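Local atomic coordinates of putative RNase YutE (Bacillus subtilis subsp. subtilis str. 168, PDB entry 1YLM), a protein that probably acts as the RNase toxin of a putative type VII toxin-antitoxin system, in which its cognate antitoxin YutD probably neutralises it. Residues A[30-33]-A[34-37]; A[93-96]-A[97-100]; A[112-115]-A[116-120]; A[122-125]-A[126-129]. All coordinates share one frame; numbering follows the deposited sequence.

Contact 1: A[30-33]-A[34-37]; sequences QSEI and GELA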
ATOM      1  N   GLN A  30     -18.400  -0.891   7.013  1.00 33.16           N
ATOM      2  CA  GLN A  30     -19.163  -1.327   5.858  1.00 33.21           C
ATOM      3  C   GLN A  30     -19.790  -0.339   4.857  1.00 31.86           C
ATOM      4  O   GLN A  30     -19.988  -0.796   3.720  1.00 32.17           O
ATOM      5  CB  GLN A  30     -20.341  -2.233   6.313  1.00 33.45           C
ATOM      6  CG  GLN A  30     -19.991  -3.424   7.206  1.00 36.90           C
ATOM      7  CD  GLN A  30     -20.760  -4.686   6.838  1.00 41.15           C
ATOM      8  OE1 GLN A  30     -21.489  -5.252   7.665  1.00 44.04           O
ATOM      9  NE2 GLN A  30     -20.594  -5.142   5.593  1.00 42.94           N
ATOM     10  N   SER A  31     -19.996   0.975   5.101  1.00 30.43           N
ATOM     11  CA  SER A  31     -19.276   2.085   4.367  1.00 28.52           C
ATOM     12  C   SER A  31     -18.243   1.596   3.360  1.00 27.08           C
ATOM     13  O   SER A  31     -17.250   1.015   3.758  1.00 25.61           O
ATOM     14  CB  SER A  31     -19.120   3.430   5.113  1.00 28.67           C
ATOM     15  OG  SER A  31     -17.974   3.536   5.897  1.00 28.99           O
ATOM     16  N   GLU A  32     -18.391   1.885   2.065  1.00 25.68           N
ATOM     17  CA  GLU A  32     -17.385   2.635   1.269  1.00 24.83           C
ATOM     18  C   GLU A  32     -16.126   3.235   1.900  1.00 23.32           C
ATOM     19  O   GLU A  32     -15.030   2.691   1.714  1.00 22.26           O
ATOM     20  CB  GLU A  32     -17.962   3.385   0.070  1.00 25.77           C
ATOM     21  CG  GLU A  32     -18.922   2.487  -0.686  1.00 28.87           C
ATOM     22  CD  GLU A  32     -18.732   2.515  -2.173  1.00 33.34           C
ATOM     23  OE1 GLU A  32     -19.386   3.364  -2.808  1.00 36.56           O
ATOM     24  OE2 GLU A  32     -17.955   1.687  -2.705  1.00 33.98           O
ATOM     25  N   ILE A  33     -16.297   4.298   2.665  1.00 20.94           N
ATOM     26  CA  ILE A  33     -15.181   4.904   3.374  1.00 20.71           C
ATOM     27  C   ILE A  33     -14.626   3.942   4.431  1.00 19.44           C
ATOM     28  O   ILE A  33     -13.412   3.811   4.580  1.00 19.11           O
ATOM     29  CB  ILE A  33     -15.588   6.275   3.993  1.00 20.85           C
ATOM     30  CG1 ILE A  33     -16.150   7.211   2.909  1.00 22.51           C
ATOM     31  CG2 ILE A  33     -14.427   6.904   4.778  1.00 19.88           C
ATOM     32  CD1 ILE A  33     -15.345   7.290   1.605  1.00 22.48           C
ATOM     33  N   GLY A  34     -15.515   3.251   5.140  1.00 18.34           N
ATOM     34  CA  GLY A  34     -15.099   2.258   6.135  1.00 17.85           C
ATOM     35  C   GLY A  34     -14.266   1.149   5.511  1.00 17.80           C
ATOM     36  O   GLY A  34     -13.242   0.766   6.073  1.00 17.01           O
ATOM     37  N   GLU A  35     -14.673   0.662   4.333  1.00 17.36           N
ATOM     38  CA  GLU A  35     -13.922  -0.407   3.646  1.00 18.14           C
ATOM     39  C   GLU A  35     -12.505   0.019   3.293  1.00 16.90           C
ATOM     40  O   GLU A  35     -11.546  -0.748   3.447  1.00 16.13           O
ATOM     41  CB  GLU A  35     -14.645  -0.847   2.360  1.00 18.44           C
ATOM     42  CG  GLU A  35     -15.973  -1.518   2.631  1.00 20.38           C
ATOM     43  CD  GLU A  35     -16.776  -1.813   1.361  1.00 22.23           C
ATOM     44  OE1 GLU A  35     -16.510  -1.244   0.269  1.00 26.05           O
ATOM     45  OE2 GLU A  35     -17.701  -2.631   1.478  1.00 29.34           O
ATOM     46  N   LEU A  36     -12.396   1.240   2.791  1.00 15.71           N
ATOM     47  CA  LEU A  36     -11.128   1.802   2.377  1.00 15.97           C
ATOM     48  C   LEU A  36     -10.225   2.003   3.584  1.00 15.48           C
ATOM     49  O   LEU A  36      -9.045   1.663   3.522  1.00 13.87           O
ATOM     50  CB  LEU A  36     -11.358   3.130   1.671  1.00 16.19           C
ATOM     51  CG  LEU A  36     -11.878   3.041   0.236  1.00 17.61           C
ATOM     52  CD1 LEU A  36     -12.367   4.444  -0.136  1.00 19.14           C
ATOM     53  CD2 LEU A  36     -10.780   2.564  -0.710  1.00 17.97           C
ATOM     54  N   ALA A  37     -10.785   2.538   4.676  1.00 15.18           N
ATOM     55  CA  ALA A  37      -9.995   2.745   5.908  1.00 16.02           C
ATOM     56  C   ALA A  37      -9.474   1.417   6.446  1.00 15.92           C
ATOM     57  O   ALA A  37      -8.328   1.337   6.895  1.00 15.75           O
ATOM     58  CB  ALA A  37     -10.808   3.471   6.982  1.00 15.50           C
TER
HETATM   59  O   HOH W   1     -14.925   1.033  -0.854  1.00 32.54           O
HETATM   60  O   HOH W   2     -17.906  -1.172  -2.296  1.00 57.65           O
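S31 OG is held by two groups at the start of helix 32-59. It accepts from G34 N at 2.6 Å, three residues further on, and it is also hydrogen-bonded to the carbonyl of D28 in the preceding loop. This is an N-cap bond, in which a serine side chain takes an amide of the first turn that has no helical carbonyl before it. The torsion explains the reach: with chi1 at 89°, OG sits between the backbone N and the carbonyl carbon, which brings it to G34 N. S31 O accepts E35 N at 2.7 Å, and the same oxygen lies 3.1 Å from E35 CG, where the side chain starts along the turn. From there E35 runs extended until its carboxylate comes beside that of E32, with E32 OE2 and E35 OE1 4.4 Å apart. Two waters mediate. One donates to both of these oxygens; the other donates to E35 OE1 at 3.0 Å and to E32 O, which also accepts L36 N. E35 OE1 is thus gripped by two water hydrogens, while E32 OE2 has a further partner in H18 of the second subunit. On the apolar side, I33 CD1 and L36 CD1 approach to 4.5 Å, and these side chains pack on A37 and I41 of the second subunit respectively. The closeness of the two carboxylates is probably eased by the shared waters and by the hydrogen bond between E32 and H18 of the second subunit, and perhaps by the N-terminal end of the helix.

Contact 2: A[93-96]-A[97-100]; sequences IAYR and KTLV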
ATOM      1  N   ILE A  93      -0.285 -11.635   7.467  1.00 16.65           N
ATOM      2  CA  ILE A  93       0.738 -11.259   6.497  1.00 16.36           C
ATOM      3  C   ILE A  93       0.443 -11.812   5.092  1.00 16.06           C
ATOM      4  O   ILE A  93       0.738 -11.170   4.077  1.00 14.71           O
ATOM      5  CB  ILE A  93       2.146 -11.703   7.004  1.00 16.08           C
ATOM      6  CG1 ILE A  93       2.554 -10.828   8.210  1.00 16.35           C
ATOM      7  CG2 ILE A  93       3.188 -11.679   5.871  1.00 15.62           C
ATOM      8  CD1 ILE A  93       3.683 -11.405   9.080  1.00 17.86           C
ATOM      9  N   ALA A  94      -0.153 -12.999   5.043  1.00 16.56           N
ATOM     10  CA  ALA A  94      -0.527 -13.620   3.773  1.00 16.91           C
ATOM     11  C   ALA A  94      -1.507 -12.763   2.962  1.00 16.55           C
ATOM     12  O   ALA A  94      -1.633 -12.953   1.753  1.00 16.98           O
ATOM     13  CB  ALA A  94      -1.091 -15.021   4.021  1.00 17.02           C
ATOM     14  N   TYR A  95      -2.168 -11.801   3.620  1.00 16.38           N
ATOM     15  CA  TYR A  95      -3.072 -10.873   2.920  1.00 16.76           C
ATOM     16  C   TYR A  95      -2.359  -9.716   2.190  1.00 16.28           C
ATOM     17  O   TYR A  95      -2.979  -8.977   1.429  1.00 15.29           O
ATOM     18  CB  TYR A  95      -4.184 -10.357   3.866  1.00 17.12           C
ATOM     19  CG  TYR A  95      -5.493 -10.104   3.144  1.00 18.69           C
ATOM     20  CD1 TYR A  95      -6.299 -11.168   2.738  1.00 19.59           C
ATOM     21  CD2 TYR A  95      -5.916  -8.799   2.841  1.00 20.02           C
ATOM     22  CE1 TYR A  95      -7.495 -10.951   2.068  1.00 19.42           C
ATOM     23  CE2 TYR A  95      -7.118  -8.574   2.142  1.00 18.17           C
ATOM     24  CZ  TYR A  95      -7.899  -9.655   1.768  1.00 18.69           C
ATOM     25  OH  TYR A  95      -9.097  -9.474   1.093  1.00 17.53           O
ATOM     26  N   ARG A  96      -1.050  -9.563   2.418  1.00 16.74           N
ATOM     27  CA  ARG A  96      -0.299  -8.436   1.876  1.00 16.76           C
ATOM     28  C   ARG A  96      -0.406  -8.337   0.361  1.00 16.74           C
ATOM     29  O   ARG A  96      -0.645  -7.264  -0.162  1.00 15.72           O
ATOM     30  CB  ARG A  96       1.175  -8.490   2.279  1.00 16.89           C
ATOM     31  CG  ARG A  96       1.918  -7.181   1.997  1.00 17.89           C
ATOM     32  CD  ARG A  96       3.421  -7.334   2.247  1.00 19.19           C
ATOM     33  NE  ARG A  96       4.131  -6.069   2.037  1.00 20.36           N
ATOM     34  CZ  ARG A  96       4.737  -5.702   0.912  1.00 23.66           C
ATOM     35  NH1 ARG A  96       4.757  -6.500  -0.160  1.00 22.23           N
ATOM     36  NH2 ARG A  96       5.344  -4.520   0.856  1.00 23.39           N
ATOM     37  N   LYS A  97      -0.225  -9.452  -0.342  1.00 16.94           N
ATOM     38  CA  LYS A  97      -0.234  -9.412  -1.808  1.00 17.96           C
ATOM     39  C   LYS A  97      -1.570  -8.896  -2.352  1.00 17.06           C
ATOM     40  O   LYS A  97      -1.595  -8.129  -3.315  1.00 17.11           O
ATOM     41  CB  LYS A  97       0.092 -10.797  -2.400  1.00 17.67           C
ATOM     42  CG  LYS A  97       0.209 -10.826  -3.920  1.00 21.15           C
ATOM     43  CD  LYS A  97       0.447 -12.268  -4.409  1.00 20.87           C
ATOM     44  CE  LYS A  97       0.749 -12.332  -5.920  1.00 25.29           C
ATOM     45  NZ  LYS A  97       1.098 -13.749  -6.348  1.00 26.35           N
ATOM     46  N   THR A  98      -2.670  -9.303  -1.724  1.00 17.21           N
ATOM     47  CA  THR A  98      -3.990  -8.801  -2.097  1.00 17.28           C
ATOM     48  C   THR A  98      -4.093  -7.288  -1.900  1.00 17.65           C
ATOM     49  O   THR A  98      -4.614  -6.568  -2.761  1.00 16.72           O
ATOM     50  CB  THR A  98      -5.112  -9.524  -1.320  1.00 18.22           C
ATOM     51  OG1 THR A  98      -5.049 -10.932  -1.616  1.00 19.65           O
ATOM     52  CG2 THR A  98      -6.478  -8.984  -1.740  1.00 16.85           C
ATOM     53  N   LEU A  99      -3.575  -6.805  -0.776  1.00 17.36           N
ATOM     54  CA  LEU A  99      -3.656  -5.373  -0.463  1.00 17.33           C
ATOM     55  C   LEU A  99      -2.781  -4.494  -1.345  1.00 18.02           C
ATOM     56  O   LEU A  99      -3.194  -3.385  -1.705  1.00 18.10           O
ATOM     57  CB  LEU A  99      -3.344  -5.133   1.015  1.00 16.99           C
ATOM     58  CG  LEU A  99      -4.483  -5.524   1.960  1.00 15.49           C
ATOM     59  CD1 LEU A  99      -3.949  -5.613   3.393  1.00 14.97           C
ATOM     60  CD2 LEU A  99      -5.653  -4.528   1.878  1.00 17.39           C
ATOM     61  N   VAL A 100      -1.589  -4.984  -1.707  1.00 18.21           N
ATOM     62  CA  VAL A 100      -0.599  -4.140  -2.404  1.00 18.93           C
ATOM     63  C   VAL A 100      -0.457  -4.408  -3.902  1.00 19.93           C
ATOM     64  O   VAL A 100      -0.040  -3.525  -4.655  1.00 20.42           O
ATOM     65  CB  VAL A 100       0.798  -4.188  -1.728  1.00 19.09           C
ATOM     66  CG1 VAL A 100       0.666  -3.919  -0.226  1.00 19.15           C
ATOM     67  CG2 VAL A 100       1.487  -5.507  -1.990  1.00 20.04           C
TER
HETATM   68  O   HOH W   3       1.050 -11.899   0.888  1.00 23.50           O
HETATM   69  O   HOH W   4      -2.772 -12.005  -0.420  1.00 20.80           O
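The Y95 ring carries T98 over one face, with T98 CB 4.1 Å from the ring centroid and only 10° off the normal, a clear CH-pi contact. L99 meets the same ring at its edge, where CD1 lies in the ring plane and CG comes to 3.7 Å from Y95 CD2. The second flat group is the guanidinium of R96, with V100 CG2 over one face and 3.9 Å from R96 NH1. Y95 OH is bonded to the backbone N of D107 and to the carboxylate of E110. R96 opens the RX(4)HXY motif of HepT-type RNases and is, by similarity, an active-site residue; in this chain Q101 stands at the place of the motif's histidine. The R96 side chain is stretched out, CG lying opposite the backbone N (chi1 -167°), which carries NE to a salt bridge with E47 and the guanidinium to a cation-pi contact with Y68. The short helix starts from a type I turn spanning I93 to R96. Y95 O takes L99 N at 3.2 Å and R96 O takes V100 N at 2.9 Å, while two waters bridge the turn to the helix: one joins I93 O to K97 N, and the other donates to A94 O and accepts from T98 N.

Contact 3: A[112-115]-A[116-120]; sequences YRLI and KAHQT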
ATOM      1  N   TYR A 112     -11.456  -7.767   7.755  1.00 18.78           N
ATOM      2  CA  TYR A 112     -11.973  -7.573   9.107  1.00 19.95           C
ATOM      3  C   TYR A 112     -11.898  -8.857   9.930  1.00 19.47           C
ATOM      4  O   TYR A 112     -11.411  -8.850  11.073  1.00 18.02           O
ATOM      5  CB  TYR A 112     -13.420  -7.039   9.108  1.00 21.34           C
ATOM      6  CG  TYR A 112     -13.956  -6.853  10.516  1.00 24.14           C
ATOM      7  CD1 TYR A 112     -13.809  -5.637  11.181  1.00 24.95           C
ATOM      8  CD2 TYR A 112     -14.573  -7.913  11.194  1.00 25.91           C
ATOM      9  CE1 TYR A 112     -14.275  -5.474  12.477  1.00 26.73           C
ATOM     10  CE2 TYR A 112     -15.036  -7.761  12.490  1.00 27.35           C
ATOM     11  CZ  TYR A 112     -14.887  -6.539  13.120  1.00 26.59           C
ATOM     12  OH  TYR A 112     -15.358  -6.388  14.403  1.00 29.79           O
ATOM     13  N   ARG A 113     -12.392  -9.955   9.347  1.00 19.00           N
ATOM     14  CA  ARG A 113     -12.447 -11.225  10.064  1.00 19.30           C
ATOM     15  C   ARG A 113     -11.058 -11.725  10.384  1.00 19.31           C
ATOM     16  O   ARG A 113     -10.823 -12.280  11.453  1.00 18.46           O
ATOM     17  CB  ARG A 113     -13.250 -12.268   9.279  1.00 19.98           C
ATOM     18  CG  ARG A 113     -14.755 -11.970   9.357  1.00 20.89           C
ATOM     19  CD  ARG A 113     -15.601 -13.020   8.664  1.00 22.06           C
ATOM     20  NE  ARG A 113     -15.409 -13.060   7.216  1.00 21.94           N
ATOM     21  CZ  ARG A 113     -16.129 -12.375   6.330  1.00 22.76           C
ATOM     22  NH1 ARG A 113     -17.097 -11.548   6.724  1.00 24.93           N
ATOM     23  NH2 ARG A 113     -15.878 -12.515   5.039  1.00 21.24           N
ATOM     24  N   LEU A 114     -10.136 -11.498   9.456  1.00 19.21           N
ATOM     25  CA  LEU A 114      -8.744 -11.881   9.640  1.00 19.56           C
ATOM     26  C   LEU A 114      -8.078 -11.161  10.810  1.00 19.64           C
ATOM     27  O   LEU A 114      -7.488 -11.804  11.703  1.00 20.16           O
ATOM     28  CB  LEU A 114      -7.989 -11.646   8.323  1.00 19.47           C
ATOM     29  CG  LEU A 114      -6.663 -12.329   8.084  1.00 20.35           C
ATOM     30  CD1 LEU A 114      -6.771 -13.837   8.295  1.00 20.68           C
ATOM     31  CD2 LEU A 114      -6.183 -11.970   6.664  1.00 19.68           C
ATOM     32  N   ILE A 115      -8.198  -9.837  10.828  1.00 18.14           N
ATOM     33  CA  ILE A 115      -7.634  -9.021  11.890  1.00 18.65           C
ATOM     34  C   ILE A 115      -8.285  -9.363  13.236  1.00 19.38           C
ATOM     35  O   ILE A 115      -7.586  -9.529  14.240  1.00 19.44           O
ATOM     36  CB  ILE A 115      -7.783  -7.506  11.565  1.00 18.14           C
ATOM     37  CG1 ILE A 115      -7.082  -7.179  10.231  1.00 18.08           C
ATOM     38  CG2 ILE A 115      -7.237  -6.644  12.703  1.00 18.22           C
ATOM     39  CD1 ILE A 115      -7.279  -5.749   9.734  1.00 17.68           C
ATOM     40  N   LYS A 116      -9.612  -9.492  13.240  1.00 19.87           N
ATOM     41  CA  LYS A 116     -10.338  -9.812  14.473  1.00 21.18           C
ATOM     42  C   LYS A 116      -9.873 -11.138  15.054  1.00 21.34           C
ATOM     43  O   LYS A 116      -9.598 -11.235  16.257  1.00 22.31           O
ATOM     44  CB  LYS A 116     -11.865  -9.805  14.272  1.00 21.39           C
ATOM     45  CG  LYS A 116     -12.631  -9.489  15.568  1.00 24.83           C
ATOM     46  CD  LYS A 116     -12.599  -7.974  15.833  1.00 28.25           C
ATOM     47  CE  LYS A 116     -12.948  -7.596  17.258  1.00 31.86           C
ATOM     48  NZ  LYS A 116     -12.934  -6.103  17.410  1.00 32.94           N
ATOM     49  N   ALA A 117      -9.739 -12.136  14.185  1.00 21.58           N
ATOM     50  CA  ALA A 117      -9.334 -13.483  14.586  1.00 21.59           C
ATOM     51  C   ALA A 117      -7.965 -13.507  15.270  1.00 21.58           C
ATOM     52  O   ALA A 117      -7.696 -14.381  16.087  1.00 21.75           O
ATOM     53  CB  ALA A 117      -9.330 -14.402  13.385  1.00 21.74           C
ATOM     54  N   HIS A 118      -7.095 -12.569  14.906  1.00 21.03           N
ATOM     55  CA  HIS A 118      -5.725 -12.547  15.435  1.00 20.96           C
ATOM     56  C   HIS A 118      -5.444 -11.295  16.245  1.00 21.03           C
ATOM     57  O   HIS A 118      -4.296 -10.896  16.395  1.00 20.64           O
ATOM     58  CB  HIS A 118      -4.719 -12.736  14.289  1.00 20.66           C
ATOM     59  CG  HIS A 118      -5.023 -13.931  13.430  1.00 21.55           C
ATOM     60  ND1 HIS A 118      -5.126 -15.206  13.947  1.00 23.18           N
ATOM     61  CD2 HIS A 118      -5.296 -14.039  12.108  1.00 21.35           C
ATOM     62  CE1 HIS A 118      -5.418 -16.054  12.974  1.00 22.47           C
ATOM     63  NE2 HIS A 118      -5.532 -15.372  11.848  1.00 23.68           N
ATOM     64  N   GLN A 119      -6.495 -10.690  16.798  1.00 21.01           N
ATOM     65  CA  GLN A 119      -6.345  -9.408  17.465  1.00 21.65           C
ATOM     66  C   GLN A 119      -5.456  -9.504  18.715  1.00 21.44           C
ATOM     67  O   GLN A 119      -4.634  -8.622  18.953  1.00 21.31           O
ATOM     68  CB  GLN A 119      -7.713  -8.788  17.778  1.00 22.32           C
ATOM     69  CG  GLN A 119      -7.621  -7.326  18.210  1.00 23.91           C
ATOM     70  CD  GLN A 119      -8.960  -6.635  18.272  1.00 26.31           C
ATOM     71  OE1 GLN A 119      -9.917  -7.060  17.637  1.00 29.13           O
ATOM     72  NE2 GLN A 119      -9.031  -5.551  19.036  1.00 26.69           N
ATOM     73  N   THR A 120      -5.584 -10.584  19.488  1.00 21.62           N
ATOM     74  CA  THR A 120      -4.735 -10.758  20.675  1.00 21.80           C
ATOM     75  C   THR A 120      -3.226 -10.841  20.334  1.00 21.31           C
ATOM     76  O   THR A 120      -2.411 -10.161  20.974  1.00 21.62           O
ATOM     77  CB  THR A 120      -5.175 -11.969  21.542  1.00 22.78           C
ATOM     78  OG1 THR A 120      -6.518 -11.758  22.015  1.00 24.39           O
ATOM     79  CG2 THR A 120      -4.263 -12.120  22.753  1.00 23.27           C
TER
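Y112 and K116 lie side by side where helix 108-117 closes, one turn before the chain breaks step at H118 and sets off again as helix 119-137. This is a helix-to-helix junction in which a single residue ends one helix and stands at the N-cap position of the next. The aliphatic part of K116 runs along the tyrosine, its CD 3.5 Å from Y112 OH and 3.8 Å from Y112 CZ. A bend at chi2 (79°) folds the lysine back toward the phenol. Two residues along, L114 and H118 form the next i to i+4 pair, L114 CD1 coming to 4.1 Å from H118 NE2 as the two side chains cross at a slant.

The backbone sets these pairs. Y112 O accepts K116 N and R113 O accepts A117 N, each at 2.9 Å, in regular helical fashion. At H118 the pattern frays: its N donates to I115 O at 3.2 Å, from well above the carbonyl plane, and only weakly to L114 O. A117 CB lies over one face of the imidazole, which limits the room on that side.

Further out, neighbouring helices and the loop after helix 6-23 hold the side chains. Rings of F23 and W29 meet Y112 at inclined angles, L92 packs against L114 and I115, and L38 and L45 back I115. Q119 NE2 is bonded to D24, to which K116 makes a weak, long ion pair. H118 ND1 is held by E88 of helix 83-93, while H118 CD2 of that ring comes to 3.2 Å from L114 O.

Contact 4: A[122-125]-A[126-129]; sequences LQDF and PKRI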
ATOM      1  N   LEU A 122      -1.892  -9.675  17.638  1.00 20.21           N
ATOM      2  CA  LEU A 122      -1.559  -8.314  17.189  1.00 20.54           C
ATOM      3  C   LEU A 122      -1.254  -7.359  18.351  1.00 20.92           C
ATOM      4  O   LEU A 122      -0.210  -6.699  18.359  1.00 20.11           O
ATOM      5  CB  LEU A 122      -2.657  -7.755  16.271  1.00 20.50           C
ATOM      6  CG  LEU A 122      -2.739  -8.415  14.888  1.00 19.58           C
ATOM      7  CD1 LEU A 122      -4.017  -8.019  14.171  1.00 19.56           C
ATOM      8  CD2 LEU A 122      -1.506  -8.066  14.037  1.00 19.21           C
ATOM      9  N   GLN A 123      -2.144  -7.318  19.341  1.00 21.13           N
ATOM     10  CA  GLN A 123      -1.954  -6.498  20.536  1.00 22.68           C
ATOM     11  C   GLN A 123      -0.663  -6.833  21.281  1.00 21.67           C
ATOM     12  O   GLN A 123      -0.005  -5.951  21.819  1.00 21.45           O
ATOM     13  CB  GLN A 123      -3.134  -6.665  21.500  1.00 22.61           C
ATOM     14  CG  GLN A 123      -4.473  -6.188  20.944  1.00 25.71           C
ATOM     15  CD  GLN A 123      -5.648  -6.546  21.844  1.00 25.43           C
ATOM     16  OE1 GLN A 123      -5.582  -7.491  22.638  1.00 32.03           O
ATOM     17  NE2 GLN A 123      -6.732  -5.795  21.721  1.00 28.83           N
ATOM     18  N   ASP A 124      -0.317  -8.116  21.313  1.00 21.28           N
ATOM     19  CA  ASP A 124       0.872  -8.571  22.036  1.00 20.68           C
ATOM     20  C   ASP A 124       2.190  -8.359  21.304  1.00 19.54           C
ATOM     21  O   ASP A 124       3.243  -8.383  21.933  1.00 18.07           O
ATOM     22  CB  ASP A 124       0.728 -10.050  22.396  1.00 20.95           C
ATOM     23  CG  ASP A 124      -0.317 -10.280  23.471  1.00 22.10           C
ATOM     24  OD1 ASP A 124      -0.675  -9.312  24.174  1.00 25.73           O
ATOM     25  OD2 ASP A 124      -0.772 -11.428  23.607  1.00 23.42           O
ATOM     26  N   PHE A 125       2.133  -8.159  19.985  1.00 19.06           N
ATOM     27  CA  PHE A 125       3.358  -8.018  19.177  1.00 18.55           C
ATOM     28  C   PHE A 125       4.306  -6.899  19.676  1.00 18.09           C
ATOM     29  O   PHE A 125       5.499  -7.155  19.870  1.00 17.21           O
ATOM     30  CB  PHE A 125       3.025  -7.862  17.685  1.00 18.67           C
ATOM     31  CG  PHE A 125       4.242  -7.715  16.795  1.00 19.02           C
ATOM     32  CD1 PHE A 125       5.038  -8.830  16.478  1.00 20.34           C
ATOM     33  CD2 PHE A 125       4.604  -6.477  16.288  1.00 19.81           C
ATOM     34  CE1 PHE A 125       6.170  -8.693  15.675  1.00 19.28           C
ATOM     35  CE2 PHE A 125       5.722  -6.334  15.457  1.00 20.16           C
ATOM     36  CZ  PHE A 125       6.502  -7.436  15.153  1.00 18.34           C
ATOM     37  N   PRO A 126       3.786  -5.666  19.888  1.00 18.88           N
ATOM     38  CA  PRO A 126       4.655  -4.604  20.436  1.00 19.06           C
ATOM     39  C   PRO A 126       5.253  -4.962  21.800  1.00 19.60           C
ATOM     40  O   PRO A 126       6.413  -4.641  22.068  1.00 19.14           O
ATOM     41  CB  PRO A 126       3.706  -3.394  20.583  1.00 19.17           C
ATOM     42  CG  PRO A 126       2.562  -3.668  19.696  1.00 19.39           C
ATOM     43  CD  PRO A 126       2.422  -5.167  19.607  1.00 18.47           C
ATOM     44  N   LYS A 127       4.466  -5.605  22.657  1.00 19.99           N
ATOM     45  CA  LYS A 127       4.958  -6.052  23.959  1.00 21.65           C
ATOM     46  C   LYS A 127       6.147  -7.020  23.817  1.00 20.33           C
ATOM     47  O   LYS A 127       7.159  -6.866  24.504  1.00 20.64           O
ATOM     48  CB  LYS A 127       3.839  -6.720  24.766  1.00 21.33           C
ATOM     49  CG  LYS A 127       2.594  -5.853  24.971  1.00 24.52           C
ATOM     50  CD  LYS A 127       1.507  -6.609  25.778  1.00 25.54           C
ATOM     51  CE  LYS A 127       2.083  -7.182  27.092  1.00 31.78           C
ATOM     52  NZ  LYS A 127       1.035  -7.343  28.176  1.00 35.02           N
ATOM     53  N   ARG A 128       6.013  -8.018  22.947  1.00 20.07           N
ATOM     54  CA  ARG A 128       7.095  -8.973  22.672  1.00 19.65           C
ATOM     55  C   ARG A 128       8.355  -8.259  22.198  1.00 19.18           C
ATOM     56  O   ARG A 128       9.458  -8.544  22.679  1.00 19.30           O
ATOM     57  CB  ARG A 128       6.683  -9.986  21.590  1.00 20.06           C
ATOM     58  CG  ARG A 128       5.486 -10.844  21.951  1.00 20.34           C
ATOM     59  CD  ARG A 128       5.793 -11.948  22.944  1.00 27.05           C
ATOM     60  NE  ARG A 128       4.544 -12.646  23.276  1.00 28.76           N
ATOM     61  CZ  ARG A 128       3.742 -12.324  24.289  1.00 32.14           C
ATOM     62  NH1 ARG A 128       4.063 -11.340  25.128  1.00 31.40           N
ATOM     63  NH2 ARG A 128       2.613 -13.004  24.480  1.00 34.03           N
ATOM     64  N   ILE A 129       8.198  -7.351  21.237  1.00 18.56           N
ATOM     65  CA  ILE A 129       9.346  -6.603  20.724  1.00 17.59           C
ATOM     66  C   ILE A 129      10.027  -5.771  21.821  1.00 17.54           C
ATOM     67  O   ILE A 129      11.257  -5.782  21.944  1.00 16.83           O
ATOM     68  CB  ILE A 129       8.988  -5.678  19.538  1.00 17.02           C
ATOM     69  CG1 ILE A 129       8.394  -6.471  18.348  1.00 16.87           C
ATOM     70  CG2 ILE A 129      10.220  -4.914  19.091  1.00 17.07           C
ATOM     71  CD1 ILE A 129       9.303  -7.591  17.769  1.00 15.75           C
TER
HETATM   72  O   HOH W   5      -0.016  -9.752  27.004  1.00 51.31           O
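D124 O and F125 O accept R128 N and I129 N, each at 3.0 Å, so helix 119-137 keeps its regular bonds after P126, whereas the proline nitrogen has no hydrogen to offer L122 O and the helix kinks there. P126 CD stands where the amide hydrogen would be, 3.3 Å from L122 O. On the inner side F125 and I129 pair through carbon: I129 CG1 stands over one face of the ring, 4.0 Å from its centroid and displaced toward the rim, while I129 CD1 comes to 3.8 Å from F125 CZ. A chi1 of -180° sends the F125 ring toward the following turn, where I129 lies. On the outer side D124 runs alongside both K127 and R128. Its OD2 is 3.8 Å from R128 NH2, a long salt bridge made by charge alone, since the oxygen lies well out of the guanidinium plane. The stronger partner of R128 NH2 is E85 OE2, a salt bridge. OD1 of D124 instead accepts from a water at 2.9 Å, and that water in turn accepts from K127 NZ. L89 and I49 pack on F125, T52 and M56 on I129, and F16 on P126. With a water-bridged i to i+3 pair and a long i to i+4 ion pair on its outer side, this is a proline-kinked helix packed against helices 6-23, 83-93 and 32-59 within the all-helical HepT-like fold.

Overall arrangement
All four contacts lie in one HepT-like, all-helical domain and follow one another along the chain. Contacts 2, 3 and 4 form a continuous path: Y95 CB of contact 2 packs on L114 CD2 of contact 3 at 3.8 Å, and I115 CG2 of contact 3 meets L122 CD1 of contact 4 at the same distance. Contact 2 carries R96, the active-site residue by similarity, and the side chain of L114 is about 9 Å from the side chain of R96. Contact 4 lies further away, its centre 20 Å from that of contact 2. Contact 1 touches none of the others, its nearest atoms being about 7 Å from contacts 2 and 3; it packs against the second subunit, which contact 2 also reaches through L99 O and R40 of that subunit.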